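Local coordinates for protein Two-component sensor histidine kinase (Nostoc sp., PDB 6OZB) that probably senses light through a bilin bound in its GAF domain, here phycoerythrobilin, and passes the signal on through a histidine kinase, at residues L13-V18 / M184-D189; E42-L47 / A67-E72; V101-D106 / I112-V117; A154-F157 / L162-L165. The protein carries 1 engineered substitution. All blocks are in the same frame, centred on the assembly; numbering follows the deposited sequence.

Interaction 1: residues L13-V18 / M184-D189; sequences LNQESV and MQMIVD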
# COMPACT_ATOMS: atom_id res chain seq x y z
N LEU C 13 8.70 4.50 -27.46
CA LEU C 13 8.77 4.81 -28.89
C LEU C 13 7.35 4.71 -29.45
O LEU C 13 6.94 5.46 -30.35
CB LEU C 13 9.72 3.84 -29.63
CG LEU C 13 10.63 4.41 -30.74
CD1 LEU C 13 11.53 5.55 -30.24
CD2 LEU C 13 11.46 3.31 -31.41
N ASN C 14 6.57 3.81 -28.87
CA ASN C 14 5.18 3.70 -29.22
C ASN C 14 4.32 4.82 -28.64
O ASN C 14 3.47 5.32 -29.37
CB ASN C 14 4.63 2.34 -28.80
CG ASN C 14 4.90 1.28 -29.84
OD1 ASN C 14 5.72 0.38 -29.63
ND2 ASN C 14 4.21 1.38 -30.97
N GLN C 15 4.50 5.23 -27.38
CA GLN C 15 3.62 6.30 -26.87
C GLN C 15 3.83 7.58 -27.69
O GLN C 15 2.90 8.32 -27.96
CB GLN C 15 3.82 6.64 -25.38
CG GLN C 15 5.10 7.37 -25.04
CD GLN C 15 5.33 7.59 -23.54
OE1 GLN C 15 5.89 8.60 -23.13
NE2 GLN C 15 4.92 6.64 -22.74
N GLU C 16 5.07 7.83 -28.10
CA GLU C 16 5.40 9.02 -28.87
C GLU C 16 4.66 8.99 -30.22
O GLU C 16 4.15 10.00 -30.70
CB GLU C 16 6.91 9.13 -29.07
CG GLU C 16 7.65 9.50 -27.79
CD GLU C 16 7.18 10.83 -27.20
OE1 GLU C 16 7.02 11.81 -27.96
OE2 GLU C 16 6.97 10.88 -25.97
N SER C 17 4.58 7.81 -30.81
CA SER C 17 3.92 7.68 -32.09
C SER C 17 2.40 7.87 -31.95
O SER C 17 1.77 8.46 -32.82
CB SER C 17 4.23 6.32 -32.70
OG SER C 17 3.41 6.08 -33.82
N VAL C 18 1.82 7.42 -30.85
CA VAL C 18 0.40 7.67 -30.58
C VAL C 18 0.11 9.17 -30.49
O VAL C 18 -0.90 9.66 -31.01
CB VAL C 18 -0.06 6.98 -29.29
CG1 VAL C 18 -1.46 7.45 -28.89
CG2 VAL C 18 -0.06 5.47 -29.47
N MET C 184 -0.46 7.02 -20.37
CA MET C 184 -1.87 7.41 -20.34
C MET C 184 -2.00 8.91 -20.10
O MET C 184 -2.87 9.57 -20.67
CB MET C 184 -2.61 6.59 -19.28
CG MET C 184 -2.81 5.19 -19.74
SD MET C 184 -3.68 4.23 -18.53
CE MET C 184 -5.37 4.74 -18.83
N GLN C 185 -1.11 9.46 -19.28
CA GLN C 185 -1.20 10.88 -18.91
C GLN C 185 -0.88 11.75 -20.12
O GLN C 185 -1.54 12.77 -20.35
CB GLN C 185 -0.25 11.22 -17.77
CG GLN C 185 -0.42 12.69 -17.26
CD GLN C 185 -1.80 12.94 -16.69
OE1 GLN C 185 -2.24 12.22 -15.80
NE2 GLN C 185 -2.50 13.92 -17.22
N MET C 186 0.11 11.36 -20.90
CA MET C 186 0.46 12.12 -22.10
C MET C 186 -0.68 12.03 -23.12
O MET C 186 -0.97 12.99 -23.82
CB MET C 186 1.78 11.63 -22.69
CG MET C 186 2.96 11.78 -21.77
SD MET C 186 4.50 11.60 -22.67
CE MET C 186 4.04 10.49 -24.01
N ILE C 187 -1.30 10.87 -23.22
CA ILE C 187 -2.42 10.69 -24.13
C ILE C 187 -3.62 11.56 -23.73
O ILE C 187 -4.22 12.22 -24.59
CB ILE C 187 -2.86 9.22 -24.20
CG1 ILE C 187 -1.76 8.43 -24.92
CG2 ILE C 187 -4.18 9.07 -24.91
CD1 ILE C 187 -1.77 6.90 -24.62
N VAL C 188 -3.98 11.59 -22.45
CA VAL C 188 -5.09 12.47 -22.08
C VAL C 188 -4.69 13.94 -22.20
O VAL C 188 -5.55 14.76 -22.54
CB VAL C 188 -5.67 12.17 -20.66
CG1 VAL C 188 -6.16 10.72 -20.60
CG2 VAL C 188 -4.70 12.43 -19.54
N ASP C 189 -3.42 14.30 -21.98
CA ASP C 189 -2.96 15.68 -22.20
C ASP C 189 -3.09 16.07 -23.68
O ASP C 189 -3.49 17.19 -24.01
CB ASP C 189 -1.51 15.86 -21.78
CG ASP C 189 -1.33 15.85 -20.25
OD1 ASP C 189 -2.34 15.92 -19.51
OD2 ASP C 189 -0.16 15.76 -19.80

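Interaction 2: residues E42-L47 / A67-E72; sequences EVRALL and AESIHE. Engineered in segment 67-72: His71 (natural residue Tyr).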
# COMPACT_ATOMS: atom_id res chain seq x y z
N GLU C 42 -5.68 3.04 -31.37
CA GLU C 42 -4.23 3.13 -31.27
C GLU C 42 -3.83 3.03 -29.80
O GLU C 42 -2.84 2.41 -29.45
CB GLU C 42 -3.78 4.43 -31.96
CG GLU C 42 -4.05 4.27 -33.46
CD GLU C 42 -3.82 5.51 -34.29
OE1 GLU C 42 -3.52 6.57 -33.70
OE2 GLU C 42 -3.91 5.42 -35.54
N VAL C 43 -4.63 3.59 -28.92
CA VAL C 43 -4.31 3.46 -27.49
C VAL C 43 -4.41 2.01 -27.02
O VAL C 43 -3.56 1.53 -26.25
CB VAL C 43 -5.20 4.38 -26.63
CG1 VAL C 43 -4.96 4.14 -25.14
CG2 VAL C 43 -4.86 5.82 -26.97
N ARG C 44 -5.41 1.29 -27.49
CA ARG C 44 -5.58 -0.09 -27.04
C ARG C 44 -4.39 -0.91 -27.49
O ARG C 44 -3.88 -1.73 -26.74
CB ARG C 44 -6.88 -0.70 -27.59
CG ARG C 44 -7.31 -1.97 -26.84
CD ARG C 44 -7.83 -3.05 -27.77
NE ARG C 44 -6.80 -3.46 -28.72
CZ ARG C 44 -5.80 -4.30 -28.46
NH1 ARG C 44 -5.64 -4.87 -27.26
NH2 ARG C 44 -4.95 -4.58 -29.43
N ALA C 45 -3.95 -0.67 -28.72
CA ALA C 45 -2.83 -1.39 -29.25
C ALA C 45 -1.58 -1.12 -28.41
O ALA C 45 -0.78 -2.01 -28.16
CB ALA C 45 -2.60 -1.02 -30.69
N LEU C 46 -1.43 0.12 -27.97
CA LEU C 46 -0.28 0.49 -27.13
C LEU C 46 -0.30 -0.21 -25.79
O LEU C 46 0.70 -0.74 -25.35
CB LEU C 46 -0.24 2.01 -26.92
CG LEU C 46 0.86 2.53 -26.00
CD1 LEU C 46 2.21 2.34 -26.62
CD2 LEU C 46 0.62 4.00 -25.74
N LEU C 47 -1.44 -0.20 -25.12
CA LEU C 47 -1.54 -0.75 -23.77
C LEU C 47 -1.73 -2.25 -23.76
O LEU C 47 -1.35 -2.93 -22.81
CB LEU C 47 -2.69 -0.08 -23.03
CG LEU C 47 -2.68 1.42 -22.89
CD1 LEU C 47 -3.97 1.85 -22.29
CD2 LEU C 47 -1.52 1.87 -22.03
N ALA C 67 -16.38 6.33 -27.24
CA ALA C 67 -15.44 5.60 -28.10
C ALA C 67 -14.92 4.36 -27.38
O ALA C 67 -14.76 4.37 -26.16
CB ALA C 67 -14.29 6.49 -28.52
N GLU C 68 -14.62 3.33 -28.16
CA GLU C 68 -14.26 2.04 -27.60
C GLU C 68 -13.47 1.20 -28.61
O GLU C 68 -13.79 1.18 -29.81
CB GLU C 68 -15.52 1.33 -27.17
CG GLU C 68 -15.35 -0.10 -26.70
CD GLU C 68 -16.67 -0.72 -26.39
OE1 GLU C 68 -16.95 -0.95 -25.20
OE2 GLU C 68 -17.46 -0.93 -27.35
N SER C 69 -12.43 0.53 -28.13
CA SER C 69 -11.73 -0.46 -28.91
C SER C 69 -11.51 -1.71 -28.08
O SER C 69 -11.04 -1.66 -26.95
CB SER C 69 -10.40 0.13 -29.45
OG SER C 69 -9.66 -0.81 -30.19
N ILE C 70 -11.93 -2.84 -28.64
CA ILE C 70 -11.86 -4.12 -27.97
C ILE C 70 -11.04 -5.10 -28.79
O ILE C 70 -11.12 -5.13 -30.01
CB ILE C 70 -13.27 -4.68 -27.72
CG1 ILE C 70 -13.97 -3.78 -26.69
CG2 ILE C 70 -13.22 -6.15 -27.24
CD1 ILE C 70 -15.44 -4.11 -26.46
N HIS C 71 -10.25 -5.90 -28.10
CA HIS C 71 -9.44 -6.94 -28.72
C HIS C 71 -10.24 -8.23 -28.91
O HIS C 71 -10.60 -8.85 -27.94
CB HIS C 71 -8.23 -7.25 -27.84
CG HIS C 71 -7.24 -8.17 -28.47
ND1 HIS C 71 -6.63 -7.92 -29.68
CD2 HIS C 71 -6.78 -9.38 -28.06
CE1 HIS C 71 -5.81 -8.92 -29.97
NE2 HIS C 71 -5.88 -9.81 -29.01
N GLU C 72 -10.48 -8.62 -30.16
CA GLU C 72 -11.06 -9.94 -30.47
C GLU C 72 -12.36 -10.22 -29.72
O GLU C 72 -12.58 -11.34 -29.25
CB GLU C 72 -10.03 -11.04 -30.19
CG GLU C 72 -8.87 -10.94 -31.18
CD GLU C 72 -7.77 -11.92 -30.90
OE1 GLU C 72 -7.74 -12.49 -29.78
OE2 GLU C 72 -6.93 -12.13 -31.79
O HOH W 1 -6.72 -1.65 -31.11

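Interaction 3: residues V101-D106 / I112-V117; sequences VRSIVD and IGQSPV. With PEB (phycoerythrobilin), chain F.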
# COMPACT_ATOMS: atom_id res chain seq x y z
N VAL C 101 -6.39 12.58 -10.06
CA VAL C 101 -5.87 11.27 -9.74
C VAL C 101 -5.99 10.27 -10.92
O VAL C 101 -6.98 10.29 -11.67
CB VAL C 101 -6.61 10.72 -8.49
CG1 VAL C 101 -7.98 10.19 -8.85
CG2 VAL C 101 -5.80 9.65 -7.83
N ARG C 102 -4.96 9.44 -11.08
CA ARG C 102 -4.98 8.27 -11.95
C ARG C 102 -5.14 7.08 -11.03
O ARG C 102 -4.52 7.05 -9.97
CB ARG C 102 -3.70 8.17 -12.78
CG ARG C 102 -3.49 9.37 -13.76
CD ARG C 102 -2.89 10.58 -13.09
NE ARG C 102 -1.63 10.30 -12.43
CZ ARG C 102 -0.44 10.30 -13.03
NH1 ARG C 102 -0.33 10.53 -14.34
NH2 ARG C 102 0.63 10.02 -12.33
N SER C 103 -5.97 6.11 -11.40
CA SER C 103 -6.33 5.01 -10.51
C SER C 103 -6.15 3.66 -11.16
O SER C 103 -6.58 3.47 -12.28
CB SER C 103 -7.77 5.13 -10.07
OG SER C 103 -8.04 6.31 -9.34
N ILE C 104 -5.51 2.74 -10.43
CA ILE C 104 -5.32 1.35 -10.83
C ILE C 104 -6.05 0.44 -9.85
O ILE C 104 -5.67 0.39 -8.70
CB ILE C 104 -3.82 0.97 -10.81
CG1 ILE C 104 -2.99 1.86 -11.75
CG2 ILE C 104 -3.64 -0.51 -11.12
CD1 ILE C 104 -1.50 1.92 -11.37
N VAL C 105 -7.07 -0.29 -10.31
CA VAL C 105 -7.77 -1.25 -9.46
C VAL C 105 -7.27 -2.64 -9.77
O VAL C 105 -7.26 -3.05 -10.92
CB VAL C 105 -9.31 -1.19 -9.63
CG1 VAL C 105 -9.99 -2.17 -8.73
CG2 VAL C 105 -9.81 0.22 -9.33
N ASP C 106 -6.86 -3.35 -8.72
CA ASP C 106 -6.39 -4.71 -8.82
C ASP C 106 -7.38 -5.59 -8.07
O ASP C 106 -7.38 -5.67 -6.83
CB ASP C 106 -4.98 -4.81 -8.26
CG ASP C 106 -4.36 -6.16 -8.50
OD1 ASP C 106 -3.74 -6.35 -9.57
OD2 ASP C 106 -4.47 -7.03 -7.60
N ILE C 112 -6.66 -0.50 -4.65
CA ILE C 112 -6.67 0.53 -5.69
C ILE C 112 -5.44 1.40 -5.45
O ILE C 112 -5.15 1.75 -4.31
CB ILE C 112 -7.95 1.39 -5.67
CG1 ILE C 112 -7.86 2.49 -6.74
CG2 ILE C 112 -8.17 2.02 -4.30
CD1 ILE C 112 -9.20 3.29 -6.93
N GLY C 113 -4.71 1.69 -6.52
CA GLY C 113 -3.52 2.50 -6.43
C GLY C 113 -3.80 3.83 -7.07
O GLY C 113 -4.30 3.88 -8.20
N GLN C 114 -3.43 4.91 -6.39
CA GLN C 114 -3.76 6.23 -6.88
C GLN C 114 -2.56 7.11 -6.88
O GLN C 114 -1.71 7.09 -5.97
CB GLN C 114 -4.90 6.81 -6.05
CG GLN C 114 -6.22 6.07 -6.36
CD GLN C 114 -7.44 6.69 -5.73
OE1 GLN C 114 -7.45 7.04 -4.54
NE2 GLN C 114 -8.49 6.86 -6.53
N SER C 115 -2.46 7.87 -7.96
CA SER C 115 -1.31 8.74 -8.19
C SER C 115 -1.84 10.08 -8.65
O SER C 115 -2.44 10.15 -9.72
CB SER C 115 -0.37 8.13 -9.23
OG SER C 115 0.66 9.02 -9.56
N PRO C 116 -1.69 11.12 -7.83
CA PRO C 116 -2.04 12.46 -8.28
C PRO C 116 -1.01 12.98 -9.25
O PRO C 116 0.14 12.50 -9.22
CB PRO C 116 -2.01 13.30 -7.00
CG PRO C 116 -1.94 12.33 -5.88
CD PRO C 116 -1.25 11.14 -6.42
N VAL C 117 -1.40 13.92 -10.10
CA VAL C 117 -0.46 14.66 -10.92
C VAL C 117 -0.00 15.84 -10.07
O VAL C 117 1.18 16.21 -10.05
CB VAL C 117 -1.08 15.14 -12.22
CG1 VAL C 117 -0.07 15.95 -13.02
CG2 VAL C 117 -1.55 13.95 -13.03
CHC PEB F . -17.09 4.04 -12.80
NC PEB F . -16.41 4.12 -10.36
C1C PEB F . -15.40 4.58 -9.58
C2C PEB F . -14.44 5.17 -10.36
C3C PEB F . -14.85 5.08 -11.67
C4C PEB F . -16.10 4.42 -11.66
CMC PEB F . -14.03 5.66 -12.80
CAC PEB F . -13.13 5.80 -9.77
CBC PEB F . -12.14 4.71 -9.36
CGC PEB F . -11.45 4.21 -10.60
O1C PEB F . -10.81 5.04 -11.31
O2C PEB F . -11.48 2.98 -10.91
ND PEB F . -15.46 3.02 -14.29
C1D PEB F . -16.49 4.13 -14.11
C2D PEB F . -17.48 3.81 -15.12
C3D PEB F . -17.16 2.66 -15.81
C4D PEB F . -15.93 2.12 -15.38
CMD PEB F . -18.80 4.62 -15.29
CAD PEB F . -18.09 2.00 -16.84
CBD PEB F . -17.55 1.52 -18.00
OD PEB F . -15.33 1.14 -15.80
NA PEB F . -20.40 2.31 -7.86
C1A PEB F . -21.62 1.80 -8.38
C2A PEB F . -22.67 1.81 -7.30
C3A PEB F . -22.02 2.40 -6.05
C4A PEB F . -20.57 2.70 -6.47
CMA PEB F . -23.96 2.57 -7.73
CBA PEB F . -23.39 1.13 -4.28
OA PEB F . -21.76 1.43 -9.53
CHA PEB F . -19.64 3.16 -5.59
CAA PEB F . -21.99 1.55 -4.78
NB PEB F . -17.66 3.75 -7.35
C1B PEB F . -18.22 3.54 -6.01
C2B PEB F . -17.21 3.76 -5.00
C3B PEB F . -16.00 4.11 -5.69
C4B PEB F . -16.25 4.12 -7.17
CHB PEB F . -15.25 4.44 -8.06
CMB PEB F . -17.42 3.65 -3.52
CAB PEB F . -14.67 4.42 -5.04
CBB PEB F . -13.81 3.18 -5.07
CGB PEB F . -12.56 3.54 -4.25
O1B PEB F . -11.80 4.44 -4.71
O2B PEB F . -12.34 2.98 -3.15

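Interaction 4: residues A154-F157 / L162-L165; sequences APIF and LWGL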
# COMPACT_ATOMS: atom_id res chain seq x y z
N ALA C 154 -7.61 7.39 -16.23
CA ALA C 154 -7.02 8.72 -16.15
C ALA C 154 -8.03 9.75 -16.65
O ALA C 154 -8.65 9.55 -17.71
CB ALA C 154 -5.76 8.79 -16.98
N PRO C 155 -8.20 10.84 -15.91
CA PRO C 155 -9.17 11.87 -16.29
C PRO C 155 -8.70 12.70 -17.45
O PRO C 155 -7.50 12.92 -17.61
CB PRO C 155 -9.30 12.72 -15.03
CG PRO C 155 -8.01 12.57 -14.35
CD PRO C 155 -7.55 11.17 -14.63
N ILE C 156 -9.67 13.18 -18.22
CA ILE C 156 -9.45 14.11 -19.32
C ILE C 156 -10.06 15.45 -18.93
O ILE C 156 -11.26 15.53 -18.56
CB ILE C 156 -10.10 13.59 -20.60
CG1 ILE C 156 -9.60 12.19 -20.95
CG2 ILE C 156 -9.89 14.54 -21.78
CD1 ILE C 156 -10.48 11.48 -21.98
N PHE C 157 -9.27 16.52 -19.05
CA PHE C 157 -9.74 17.85 -18.70
C PHE C 157 -9.81 18.71 -19.94
O PHE C 157 -9.10 18.48 -20.92
CB PHE C 157 -8.84 18.50 -17.65
CG PHE C 157 -9.02 17.95 -16.27
CD1 PHE C 157 -8.37 16.81 -15.88
CD2 PHE C 157 -9.88 18.56 -15.37
CE1 PHE C 157 -8.56 16.29 -14.62
CE2 PHE C 157 -10.07 18.04 -14.11
CZ PHE C 157 -9.41 16.90 -13.74
N LEU C 162 -13.57 18.91 -15.72
CA LEU C 162 -13.47 17.46 -15.92
C LEU C 162 -14.36 17.07 -17.08
O LEU C 162 -15.58 17.05 -16.96
CB LEU C 162 -13.87 16.71 -14.65
CG LEU C 162 -13.85 15.19 -14.74
CD1 LEU C 162 -12.45 14.66 -15.11
CD2 LEU C 162 -14.35 14.57 -13.46
N TRP C 163 -13.75 16.66 -18.17
CA TRP C 163 -14.46 16.44 -19.42
C TRP C 163 -14.81 14.98 -19.62
O TRP C 163 -15.89 14.67 -20.14
CB TRP C 163 -13.59 16.92 -20.57
CG TRP C 163 -14.18 16.82 -21.95
CD1 TRP C 163 -14.82 17.81 -22.63
CD2 TRP C 163 -14.16 15.69 -22.83
NE1 TRP C 163 -15.19 17.37 -23.88
CE2 TRP C 163 -14.80 16.08 -24.02
CE3 TRP C 163 -13.64 14.39 -22.73
CZ2 TRP C 163 -14.96 15.21 -25.09
CZ3 TRP C 163 -13.80 13.54 -23.79
CH2 TRP C 163 -14.45 13.96 -24.96
N GLY C 164 -13.92 14.09 -19.21
CA GLY C 164 -14.14 12.66 -19.42
C GLY C 164 -13.08 11.81 -18.77
O GLY C 164 -12.33 12.31 -17.93
N LEU C 165 -13.04 10.54 -19.16
CA LEU C 165 -12.06 9.57 -18.64
C LEU C 165 -11.51 8.75 -19.77
O LEU C 165 -12.27 8.36 -20.68
CB LEU C 165 -12.71 8.62 -17.62
CG LEU C 165 -13.51 9.21 -16.45
CD1 LEU C 165 -14.23 8.15 -15.63
CD2 LEU C 165 -12.58 10.02 -15.56

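Interaction 1: residues L13-V18 / M184-D189
Met186 and Ile187 on helix 178-201 reach across to Gln15, Glu16 and Val18 on helix 12-27, in a nearly parallel helix pair belonging to the helical layer that packs on one side of the GAF sheet. The two axes come within 10.1 Å and diverge by only 9°, a wide spacing that leaves the contact to side chains alone. Met184, the first residue of 184-189, turns away from the partner helix and packs on Val152 and Leu166 of the sheet. Gln185 also leaves the interface, its amide turned toward Asp189. Met186 has the largest buried area of the contact: its chain runs at about a right angle to that of Gln15 and sets CE 3.5 Å from Gln15 CG. The same methyl lies 3.5 Å from Glu16 OE2, and this carboxylate gets there although the CB of Glu16 points away, because the chain folds back at chi2 (-58°). Replacing Gln15 with an alanine would probably open a gap beside the Met186 methyl and leave it more room to move. One residue on, Ile187 CG1 meets Val18 CG1 at 4.1 Å, a looser apolar touch; Leu46 of helix 32-47 packs against both side chains. Val188 faces the sheet. At the end, one turn on from Gln185, Asp189 OD1 accepts from Gln185 NE2 at 3.0 Å, the amide nitrogen standing above the carboxylate plane, 41° out of it.

Interaction 2: residues E42-L47 / A67-E72
Arg44 gives up far more surface here than any other residue, laying its whole side chain along Ser69 and His71 where helix 32-47 passes over strand 63-70 of the GAF sheet. With CG anti to the backbone N (chi1 -163°), the chain leaves the helix toward the strand, and its CD comes to rest 3.6 Å from Ser69 O. Bends at chi2 and chi3 then lay the guanidinium against His71, an engineered residue that replaces the natural tyrosine. His71 CB sits over one face of the guanidinium, 3.6 Å from Arg44 NH1 and offset toward the rim. The imidazole follows at a slant, its plane 23° from that of the guanidinium and its ND1 3.7 Å from Arg44 NH2. Ser69 OG lies at the guanidinium edge, and a water joins the two residues there: it accepts from Arg44 NE at 3.0 Å and pairs with Ser69 OG at 3.2 Å. Arg44 NH1 has a firmer partner in Thr49 O, just beyond the end of the helix. With Thr49 O and the water as the direct polar partners of the guanidinium, helix and strand are joined through solvent, and His71 adds van der Waals cover.

Interaction 3: residues V101-D106 / I112-V117
Arg102 sets off with CG anti to its carbonyl carbon (chi1 -63°) and then bends twice, at chi2 and chi3, which folds the guanidinium back along the neighbouring strand to Ser115. Ser115 turns OG opposite its own backbone N (chi1 174°), within range of the arginine. The grip is side-on: NE donates to Ser115 O at 2.8 Å and NH2 to Ser115 OG at 2.9 Å, both acceptors close to the guanidinium plane. Ser115 O also takes Arg102 N, the two nitrogens arriving from opposite faces of the carbonyl plane. Val117 CG2 covers one face of the guanidinium, 3.6 Å from Arg102 CD, while NH1 goes to Gln185 OE1 on helix 178-201. A leucine in place of Arg102 would probably leave Ser115 OG and Gln185 OE1 without these donors, cost Ser115 O its second one, and take away the flat group that Val117 CG2 covers. The backbones form an antiparallel beta hairpin in the GAF sheet, with Arg102-Ser115 and Ile104-Gly113 as hydrogen-bonded pairs; Gly113 N donates to Ile104 O at 2.7 Å. Ser103, Val105 and Ile112 share the opposite face, which borders the phycoerythrobilin pocket. One propionate of the chromophore rests on carbon here, O1C 3.3 Å from Ser103 CB and O2C 3.6 Å from Val105 CG2. The other brings O1B to 3.6 Å from Ile112 CD1. Also on this face, Gln114 NE2 donates an almost straight bond to Ser103 OG at 2.9 Å, 167° at the hydrogen. Gln114 OE1 accepts from Arg133 NH2, which is itself hydrogen-bonded to the chromophore.

Interaction 4: residues A154-F157 / L162-L165
Leu162 CD1 rests in the notch formed by Pro155 CB and the face of Phe157, all on one side of the two strands. Leu162 holds CG anti to the backbone N (chi1 178°), which carries CD1 over to both partners. It lies 3.7 Å from Pro155 CB and makes a CH-pi contact with the Phe157 ring, 4.3 Å from the centroid and 19° off the ring normal. Leu165 extends the patch, its CD2 lying 3.9 Å from Pro155 CA. On the reverse side Ile156 and Trp163 run side by side, pointing the same way, with Ile156 CG2 at 3.9 Å from the indole atom CE3. Gly164, having no side chain, leaves room for the indole; a beta carbon there would run into Trp163 CE3. Between the two apolar layers lies the polar ladder of an antiparallel beta hairpin interrupted by a classic beta bulge, where Trp163 and Gly164 both face Ile156. Ile156 O collects both their amides, Trp163 N at 2.8 Å in the carbonyl plane and Gly164 N at 3.1 Å tilted from it. Ile156 N answers with a nearly straight bond to Gly164 O, 2.8 Å long. The bulge rests on the near-helical backbone of Trp163 (psi -37°), which shifts the register by one residue and returns Leu162 to the same face as Phe157. Around the hairpin, Val188 and Ile195 of helix 178-201 cover Ile156, while Leu96 of helix 90-99 covers Pro155 and Leu162. Strand 51-57 continues the sheet beyond 162-165, with backbone bonds between Phe57 and Trp163 and between Tyr55 and Leu165, and Leu165 borders the phycoerythrobilin.

Interactions 3 and 4 are hairpins of one sheet, adjacent through strands 102-106 and 150-158, where Val101 O packs on Pro155 CD; interactions 1 and 2 bring helices to one another and to the sheet. Interaction 2 alone lies at the surface, and it alone relies on a bridging water; the other three are buried. Chemistry follows place: backbone ladders in both hairpins, with an arginine grip added in interaction 3 and a bulge with aromatic packing in interaction 4, against sparse side-chain packing without polar bonds across it in interaction 1. Helix 178-201 ties these together, touching strand 102-106 of interaction 3, helix 32-47 of interaction 2 and strand 150-158 of interaction 4.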